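Local coordinates for protein PHOX (PDB 4A9V) that acts as an alkaline phosphatase of the PhoX family, probably releasing phosphate from phosphomonoesters with an iron-calcium cofactor held in a beta-propeller, at residues I122-Q125 against Q130-F133; F74-E79 against S137-R142. One frame throughout, in Å; residues are numbered along the deposited sequence. Where two conformers were deposited one is given.

Contact 1 of 2, residues I122-Q125 against Q130-F133; sequences IEVQ and QWQF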
ATOM      1  N   ILE A 122     -15.656   1.774  -7.777  1.00  6.73           N
ATOM      2  CA  ILE A 122     -16.271   1.601  -9.086  1.00  7.41           C
ATOM      3  C   ILE A 122     -16.993   0.269  -9.183  1.00  7.04           C
ATOM      4  O   ILE A 122     -16.599  -0.710  -8.553  1.00  8.25           O
ATOM      5  CB  ILE A 122     -15.240   1.714 -10.228  1.00  7.33           C
ATOM      6  CG1 ILE A 122     -14.217   0.573 -10.185  1.00  8.28           C
ATOM      7  CG2 ILE A 122     -14.563   3.079 -10.201  1.00  8.44           C
ATOM      8  CD1 ILE A 122     -13.281   0.564 -11.378  1.00 10.23           C
ATOM      9  N   GLU A 123     -18.046   0.230  -9.993  1.00  6.95           N
ATOM     10  CA  GLU A 123     -18.649  -1.021 -10.409  1.00  7.48           C
ATOM     11  C   GLU A 123     -18.006  -1.515 -11.691  1.00  7.64           C
ATOM     12  O   GLU A 123     -17.768  -0.738 -12.622  1.00  8.10           O
ATOM     13  CB  GLU A 123     -20.156  -0.853 -10.610  1.00  8.57           C
ATOM     14  CG  GLU A 123     -20.814  -2.151 -11.056  1.00  9.41           C
ATOM     15  CD  GLU A 123     -22.313  -2.077 -11.240  1.00 11.14           C
ATOM     16  OE1 GLU A 123     -22.964  -1.231 -10.599  1.00 12.85           O
ATOM     17  OE2 GLU A 123     -22.847  -2.990 -11.901  1.00 15.01           O
ATOM     18  N   VAL A 124     -17.774  -2.825 -11.745  1.00  7.09           N
ATOM     19  CA  VAL A 124     -17.408  -3.494 -12.980  1.00  7.74           C
ATOM     20  C   VAL A 124     -18.423  -4.591 -13.280  1.00  8.02           C
ATOM     21  O   VAL A 124     -19.028  -5.171 -12.375  1.00  8.29           O
ATOM     22  CB  VAL A 124     -15.973  -4.067 -12.916  1.00  8.35           C
ATOM     23  CG1 VAL A 124     -14.973  -2.930 -12.814  1.00  9.18           C
ATOM     24  CG2 VAL A 124     -15.802  -5.026 -11.750  1.00  8.71           C
ATOM     25  N   GLN A 125     -18.637  -4.845 -14.562  1.00  8.17           N
ATOM     26  CA  GLN A 125     -19.585  -5.854 -15.006  1.00  8.90           C
ATOM     27  C   GLN A 125     -18.920  -6.676 -16.092  1.00  9.37           C
ATOM     28  O   GLN A 125     -18.174  -6.150 -16.919  1.00 10.35           O
ATOM     29  CB  GLN A 125     -20.850  -5.200 -15.568  1.00 12.08           C
ATOM     30  CG  GLN A 125     -21.904  -4.850 -14.529  1.00 18.81           C
ATOM     31  CD  GLN A 125     -23.139  -4.210 -15.141  1.00 24.23           C
ATOM     32  OE1 GLN A 125     -23.324  -4.236 -16.360  1.00 22.99           O
ATOM     33  NE2 GLN A 125     -23.921  -3.521 -14.314  1.00 19.27           N
ATOM     34  N   GLN A 130     -15.559 -10.459 -20.463  1.00 16.10           N
ATOM     35  CA  GLN A 130     -14.582  -9.429 -20.104  1.00 14.47           C
ATOM     36  C   GLN A 130     -15.181  -8.444 -19.103  1.00 12.41           C
ATOM     37  O   GLN A 130     -16.265  -7.915 -19.312  1.00 13.00           O
ATOM     38  CB  GLN A 130     -14.126  -8.661 -21.349  1.00 19.65           C
ATOM     39  CG  GLN A 130     -13.667  -9.549 -22.496  1.00 59.52           C
ATOM     40  CD  GLN A 130     -12.157  -9.613 -22.612  1.00 88.27           C
ATOM     41  OE1 GLN A 130     -11.491 -10.253 -21.802  1.00 36.02           O
ATOM     42  NE2 GLN A 130     -11.607  -8.908 -23.594  1.00122.97           N
ATOM     43  N   TRP A 131     -14.422  -8.126 -18.068  1.00 10.28           N
ATOM     44  CA  TRP A 131     -14.852  -7.145 -17.084  1.00  9.60           C
ATOM     45  C   TRP A 131     -14.624  -5.747 -17.598  1.00  9.44           C
ATOM     46  O   TRP A 131     -13.538  -5.434 -18.093  1.00 12.13           O
ATOM     47  CB  TRP A 131     -14.065  -7.357 -15.795  1.00  8.80           C
ATOM     48  CG  TRP A 131     -14.424  -8.631 -15.092  1.00  9.32           C
ATOM     49  CD1 TRP A 131     -13.791  -9.861 -15.178  1.00 10.39           C
ATOM     50  CD2 TRP A 131     -15.574  -8.838 -14.219  1.00  8.93           C
ATOM     51  NE1 TRP A 131     -14.456 -10.800 -14.427  1.00 10.10           N
ATOM     52  CE2 TRP A 131     -15.536 -10.236 -13.820  1.00  9.08           C
ATOM     53  CE3 TRP A 131     -16.605  -8.027 -13.754  1.00  8.95           C
ATOM     54  CZ2 TRP A 131     -16.469 -10.770 -12.950  1.00 10.08           C
ATOM     55  CZ3 TRP A 131     -17.540  -8.575 -12.881  1.00 10.41           C
ATOM     56  CH2 TRP A 131     -17.479  -9.919 -12.499  1.00 10.81           C
ATOM     57  N   GLN A 132     -15.614  -4.875 -17.414  1.00  8.97           N
ATOM     58  CA  GLN A 132     -15.518  -3.482 -17.829  1.00  8.83           C
ATOM     59  C   GLN A 132     -16.132  -2.565 -16.777  1.00  8.41           C
ATOM     60  O   GLN A 132     -17.099  -2.917 -16.100  1.00  9.06           O
ATOM     61  CB  GLN A 132     -16.219  -3.268 -19.177  1.00 10.98           C
ATOM     62  CG  GLN A 132     -15.693  -4.130 -20.316  1.00 19.63           C
ATOM     63  CD  GLN A 132     -16.488  -3.946 -21.595  1.00 73.99           C
ATOM     64  OE1 GLN A 132     -17.660  -4.318 -21.657  1.00 87.27           O
ATOM     65  NE2 GLN A 132     -15.932  -3.180 -22.526  1.00 57.79           N
ATOM     66  N   PHE A 133     -15.603  -1.355 -16.712  1.00  8.71           N
ATOM     67  CA  PHE A 133     -16.131  -0.309 -15.863  1.00  8.25           C
ATOM     68  C   PHE A 133     -17.554   0.063 -16.274  1.00  8.79           C
ATOM     69  O   PHE A 133     -17.841   0.219 -17.461  1.00 10.57           O
ATOM     70  CB  PHE A 133     -15.201   0.905 -15.957  1.00  8.76           C
ATOM     71  CG  PHE A 133     -15.730   2.138 -15.292  1.00  8.19           C
ATOM     72  CD1 PHE A 133     -16.101   2.125 -13.959  1.00  8.27           C
ATOM     73  CD2 PHE A 133     -15.853   3.322 -16.000  1.00  9.03           C
ATOM     74  CE1 PHE A 133     -16.576   3.271 -13.342  1.00  9.57           C
ATOM     75  CE2 PHE A 133     -16.324   4.471 -15.387  1.00  9.85           C
ATOM     76  CZ  PHE A 133     -16.719   4.435 -14.067  1.00  9.30           C
TER
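Val-124 and Trp-131 meet on a diagonal across a beta hairpin, their side chains crossing at about a right angle. With Val-124 CG1 anti to the carbonyl carbon (chi1 -66°), CG2 falls between the backbone N and the carbonyl carbon. There it touches the benzo part of the indole, 3.7 Å from Trp-131 CE3. The carbonyl carbon of Val-124 lies at the indole edge, in the ring plane. Phe-133 makes a second diagonal contact, reaching past its direct partner Val-124. Its CG is anti to the backbone N (chi1 171°), which carries the ring along the strand to Ile-122. Phe-133 CE1 lies 3.7 Å from Ile-122 CB and equally close to Ile-122 CG2. The same ring brings CD1 to 3.6 Å from Glu-123 O. Between these apolar contacts, Gln-125 and Gln-132 form an antiparallel hydrogen-bonded pair. Gln-125 N donates to Gln-132 O at 2.9 Å, and Gln-132 N returns a bond to Gln-125 O. Gln-132 O is also approached by Val-124 CA at 3.2 Å, a CA-H...O contact. On the glutamine face, Gln-125 NE2 donates to Glu-123 OE2 at 2.7 Å, coming from above the carboxylate plane. Arg-82 forms a salt bridge to that same oxygen, and Ser-137 OG bonds Glu-123 OE1. The carboxylate is thus fixed at both oxygens. The hairpin supplies two of the four antiparallel strands of a propeller blade. Strand 82-89 flanks strand 118-127, with Ala-83 bonded to the backbone of Val-124. Strand 30-37, in another sheet, packs Leu-35 on Val-124 and Ile-36 on Phe-133.

Contact 2 of 2, residues F74-E79 against S137-R142; sequences FEFPGE and SRYNRR. With EDO (1,2-ethanediol), chain O.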
ATOM      1  N   PHE A  74     -14.684  -6.783  -4.656  1.00  6.56           N
ATOM      2  CA  PHE A  74     -15.753  -7.338  -3.839  1.00  7.76           C
ATOM      3  C   PHE A  74     -16.794  -7.968  -4.750  1.00  8.04           C
ATOM      4  O   PHE A  74     -17.415  -7.294  -5.561  1.00  8.55           O
ATOM      5  CB  PHE A  74     -16.415  -6.226  -3.014  1.00  7.72           C
ATOM      6  CG  PHE A  74     -15.505  -5.610  -1.987  1.00  7.37           C
ATOM      7  CD1 PHE A  74     -14.597  -4.622  -2.337  1.00  7.08           C
ATOM      8  CD2 PHE A  74     -15.542  -6.039  -0.668  1.00  8.40           C
ATOM      9  CE1 PHE A  74     -13.733  -4.090  -1.396  1.00  7.20           C
ATOM     10  CE2 PHE A  74     -14.675  -5.511   0.277  1.00  8.78           C
ATOM     11  CZ  PHE A  74     -13.771  -4.537  -0.091  1.00  7.90           C
ATOM     12  N   GLU A  75     -17.000  -9.268  -4.598  1.00 10.09           N
ATOM     13  CA  GLU A  75     -18.116  -9.992  -5.218  0.50 11.21           C
ATOM     14  C   GLU A  75     -19.415  -9.259  -4.950  1.00 10.37           C
ATOM     15  O   GLU A  75     -19.658  -8.877  -3.817  1.00 11.94           O
ATOM     16  CB  GLU A  75     -18.225 -11.388  -4.601  0.50 17.13           C
ATOM     17  CG  GLU A  75     -17.109 -12.335  -5.001  0.50 22.18           C
ATOM     18  CD  GLU A  75     -16.999 -13.531  -4.075  0.50 53.24           C
ATOM     19  OE1 GLU A  75     -17.854 -14.435  -4.169  0.50 79.63           O
ATOM     20  OE2 GLU A  75     -16.052 -13.571  -3.261  0.50104.24           O
ATOM     21  N   PHE A  76     -20.277  -9.124  -5.947  1.00 10.97           N
ATOM     22  CA  PHE A  76     -21.561  -8.492  -5.739  1.00 10.03           C
ATOM     23  C   PHE A  76     -22.586  -9.547  -5.328  1.00  9.35           C
ATOM     24  O   PHE A  76     -22.847 -10.477  -6.079  1.00  9.67           O
ATOM     25  CB  PHE A  76     -22.005  -7.792  -7.026  1.00 11.12           C
ATOM     26  CG  PHE A  76     -23.017  -6.712  -6.805  1.00 10.27           C
ATOM     27  CD1 PHE A  76     -24.340  -7.032  -6.564  1.00 11.96           C
ATOM     28  CD2 PHE A  76     -22.635  -5.383  -6.760  1.00 13.32           C
ATOM     29  CE1 PHE A  76     -25.267  -6.049  -6.284  1.00 14.73           C
ATOM     30  CE2 PHE A  76     -23.560  -4.388  -6.496  1.00 14.68           C
ATOM     31  CZ  PHE A  76     -24.883  -4.724  -6.278  1.00 17.17           C
ATOM     32  N   PRO A  77     -23.102  -9.474  -4.092  1.00  9.94           N
ATOM     33  CA  PRO A  77     -24.018 -10.523  -3.648  1.00 10.74           C
ATOM     34  C   PRO A  77     -25.188 -10.719  -4.615  1.00  9.59           C
ATOM     35  O   PRO A  77     -25.822  -9.754  -5.026  1.00 10.31           O
ATOM     36  CB  PRO A  77     -24.494 -10.010  -2.282  1.00 13.03           C
ATOM     37  CG  PRO A  77     -23.362  -9.164  -1.797  1.00 15.13           C
ATOM     38  CD  PRO A  77     -22.851  -8.482  -3.034  1.00 12.42           C
ATOM     39  N   GLY A  78     -25.411 -11.964  -5.025  1.00  9.32           N
ATOM     40  CA  GLY A  78     -26.505 -12.281  -5.923  1.00  8.91           C
ATOM     41  C   GLY A  78     -26.237 -12.142  -7.412  1.00  8.53           C
ATOM     42  O   GLY A  78     -27.124 -12.434  -8.213  1.00 10.32           O
ATOM     43  N   GLU A  79     -25.058 -11.651  -7.795  1.00  8.49           N
ATOM     44  CA  GLU A  79     -24.790 -11.289  -9.187  0.50  9.35           C
ATOM     45  C   GLU A  79     -23.361 -11.655  -9.589  1.00  8.38           C
ATOM     46  O   GLU A  79     -22.464 -10.833  -9.408  1.00  9.43           O
ATOM     47  CB  GLU A  79     -25.008  -9.786  -9.392  0.50 13.71           C
ATOM     48  CG  GLU A  79     -26.367  -9.278  -8.936  0.50 15.87           C
ATOM     49  CD  GLU A  79     -27.469  -9.600  -9.927  0.50 16.51           C
ATOM     50  OE1 GLU A  79     -27.143 -10.023 -11.056  0.50 17.11           O
ATOM     51  OE2 GLU A  79     -28.661  -9.484  -9.564  0.50 20.30           O
ATOM     52  N   SER A 137     -22.955   3.893 -12.396  1.00  9.53           N
ATOM     53  CA  SER A 137     -23.432   3.017 -11.329  1.00  8.71           C
ATOM     54  C   SER A 137     -23.708   3.830 -10.074  1.00  8.94           C
ATOM     55  O   SER A 137     -22.906   4.689  -9.694  1.00  9.90           O
ATOM     56  CB  SER A 137     -22.393   1.951 -11.019  1.00  9.44           C
ATOM     57  OG  SER A 137     -22.739   1.250  -9.837  1.00  9.27           O
ATOM     58  N   ARG A 138     -24.733   3.432  -9.330  1.00 10.25           N
ATOM     59  CA  ARG A 138     -25.042   4.080  -8.065  1.00 10.44           C
ATOM     60  C   ARG A 138     -23.965   3.837  -7.003  1.00  9.83           C
ATOM     61  O   ARG A 138     -23.889   4.570  -6.021  1.00 10.72           O
ATOM     62  CB  ARG A 138     -26.406   3.620  -7.550  1.00 13.60           C
ATOM     63  CG  ARG A 138     -26.401   2.242  -6.916  1.00 19.44           C
ATOM     64  CD  ARG A 138     -27.712   1.944  -6.195  1.00 71.86           C
ATOM     65  NE  ARG A 138     -27.894   2.766  -4.999  1.00111.31           N
ATOM     66  CZ  ARG A 138     -27.640   2.355  -3.756  1.00147.41           C
ATOM     67  NH1 ARG A 138     -27.398   1.071  -3.517  1.00 57.43           N
ATOM     68  NH2 ARG A 138     -27.813   3.186  -2.735  1.00114.09           N
ATOM     69  N   TYR A 139     -23.100   2.851  -7.230  1.00  8.76           N
ATOM     70  CA  TYR A 139     -22.031   2.540  -6.285  1.00  8.21           C
ATOM     71  C   TYR A 139     -20.764   3.356  -6.534  1.00  8.32           C
ATOM     72  O   TYR A 139     -19.865   3.372  -5.704  1.00  8.86           O
ATOM     73  CB  TYR A 139     -21.722   1.048  -6.323  1.00  9.06           C
ATOM     74  CG  TYR A 139     -22.860   0.199  -5.805  1.00  8.66           C
ATOM     75  CD1 TYR A 139     -23.090   0.086  -4.445  1.00  9.60           C
ATOM     76  CD2 TYR A 139     -23.782  -0.367  -6.674  1.00 10.26           C
ATOM     77  CE1 TYR A 139     -24.166  -0.630  -3.962  1.00 10.97           C
ATOM     78  CE2 TYR A 139     -24.896  -1.038  -6.199  1.00 11.83           C
ATOM     79  CZ  TYR A 139     -25.072  -1.181  -4.842  1.00 12.12           C
ATOM     80  OH  TYR A 139     -26.170  -1.850  -4.350  1.00 16.10           O
ATOM     81  N   ASN A 140     -20.639   3.958  -7.711  1.00  7.80           N
ATOM     82  CA  ASN A 140     -19.416   4.683  -8.029  1.00  7.84           C
ATOM     83  C   ASN A 140     -19.267   5.867  -7.087  1.00  7.74           C
ATOM     84  O   ASN A 140     -20.225   6.604  -6.857  1.00  8.77           O
ATOM     85  CB  ASN A 140     -19.426   5.178  -9.471  1.00  7.88           C
ATOM     86  CG  ASN A 140     -19.338   4.056 -10.485  1.00  8.08           C
ATOM     87  OD1 ASN A 140     -19.094   2.889 -10.147  1.00  8.61           O
ATOM     88  ND2 ASN A 140     -19.484   4.418 -11.753  1.00  8.48           N
ATOM     89  N   ARG A 141     -18.048   6.114  -6.619  1.00  7.34           N
ATOM     90  CA  ARG A 141     -17.850   7.130  -5.603  1.00  7.73           C
ATOM     91  C   ARG A 141     -16.398   7.552  -5.561  1.00  7.30           C
ATOM     92  O   ARG A 141     -15.506   6.713  -5.625  1.00  8.13           O
ATOM     93  CB  ARG A 141     -18.259   6.553  -4.248  1.00  9.84           C
ATOM     94  CG  ARG A 141     -18.226   7.550  -3.124  1.00 11.04           C
ATOM     95  CD  ARG A 141     -18.568   6.888  -1.808  1.00 12.31           C
ATOM     96  NE  ARG A 141     -18.594   7.879  -0.753  1.00 12.60           N
ATOM     97  CZ  ARG A 141     -18.962   7.643   0.494  1.00 11.66           C
ATOM     98  NH1 ARG A 141     -19.145   6.394   0.908  1.00 10.96           N
ATOM     99  NH2 ARG A 141     -19.060   8.661   1.339  1.00 15.45           N
ATOM    100  N   ARG A 142     -16.172   8.845  -5.361  1.00  6.98           N
ATOM    101  CA  ARG A 142     -14.879   9.348  -4.908  1.00  7.25           C
ATOM    102  C   ARG A 142     -14.925   9.678  -3.424  1.00  7.21           C
ATOM    103  O   ARG A 142     -15.790  10.422  -2.967  1.00  8.87           O
ATOM    104  CB  ARG A 142     -14.453  10.586  -5.694  1.00  7.96           C
ATOM    105  CG  ARG A 142     -13.994  10.319  -7.116  1.00  7.85           C
ATOM    106  CD  ARG A 142     -12.883   9.283  -7.219  1.00  7.38           C
ATOM    107  NE  ARG A 142     -11.820   9.449  -6.231  1.00  6.94           N
ATOM    108  CZ  ARG A 142     -11.010  10.500  -6.176  1.00  7.44           C
ATOM    109  NH1 ARG A 142     -10.953  11.359  -7.182  1.00  8.43           N
ATOM    110  NH2 ARG A 142     -10.245  10.701  -5.111  1.00  7.97           N
TER
HETATM  111  C1  EDO O 909     -16.470 -10.872  -1.895  1.00 69.39           C
HETATM  112  O1  EDO O 909     -15.367 -10.765  -2.956  1.00119.84           O
HETATM  113  C2  EDO O 909     -16.161  -9.887  -0.761  1.00 27.47           C
HETATM  114  O2  EDO O 909     -17.392  -9.400  -0.195  1.00 88.67           O
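Phe-76 and Tyr-139 form an offset edge-to-face pair that spans a four-stranded propeller blade. Phe-76 begins a type II beta turn that ends at Glu-79. Tyr-139 sits in a break of strand 130-144, inside a type I turn from Ser-137 to Asn-140. Ser-137 OG accepts from Tyr-139 N at 3.1 Å, an ST turn that fixes the backbone under the tyrosine. From CB, which points toward the phenylalanine, the tyrosine runs with CG beside the backbone N (chi1 -67°). CD2 is the first ring atom to meet the partner, 4.0 Å from Phe-76 CE2. CE2 comes closest, at 3.6 Å from Phe-76 CE2. CZ follows, 3.8 Å from Phe-76 CZ. At the tip, OH is 3.7 Å from Phe-76 CZ and lies at the edge of the Arg-138 guanidinium, in its plane. The ring centroids of Phe-76 and Tyr-139 are 5.4 Å apart and their planes stand at 80°. Arg-138 CG packs 3.6 Å above the opposite face of the tyrosine ring, offset toward its rim. With an alanine here, Phe-76 would probably lose the face its edge rests on, and its ring would be freer to turn. The middle strands also contribute. Arg-82 makes a cation-pi contact with Phe-76 and touches Tyr-139, while Leu-84 and Glu-123 pack on Tyr-139 as well. Beside Glu-75, a 1,2-ethanediol, probably from the crystallisation liquor, lies against the strand. It is also bonded to Lys-183. Glu-75 N donates to its O1 at 2.8 Å, an almost straight bond of 175°.

After strand 30-37 and helix 57-60 the chain lays down strand 68-76, then turns back through strand 82-89. It passes the helices 94-97 and 107-115 and returns as strand 118-127. A tight turn then leads into strand 130-144, and contact 1 closes this short hairpin. Contact 2 closes a much longer loop, from residues 74-79 to 137-142, so contact 1 is nested inside it. Contact 1 joins the two neighbouring strands at one side of the blade. Contact 2 links its outermost strands across the middle pair. The two contacts touch directly. Glu-123 N lies 2.9 Å from Asn-140 OD1, probably a hydrogen bond, and Asn-140 ND2 packs against Phe-133.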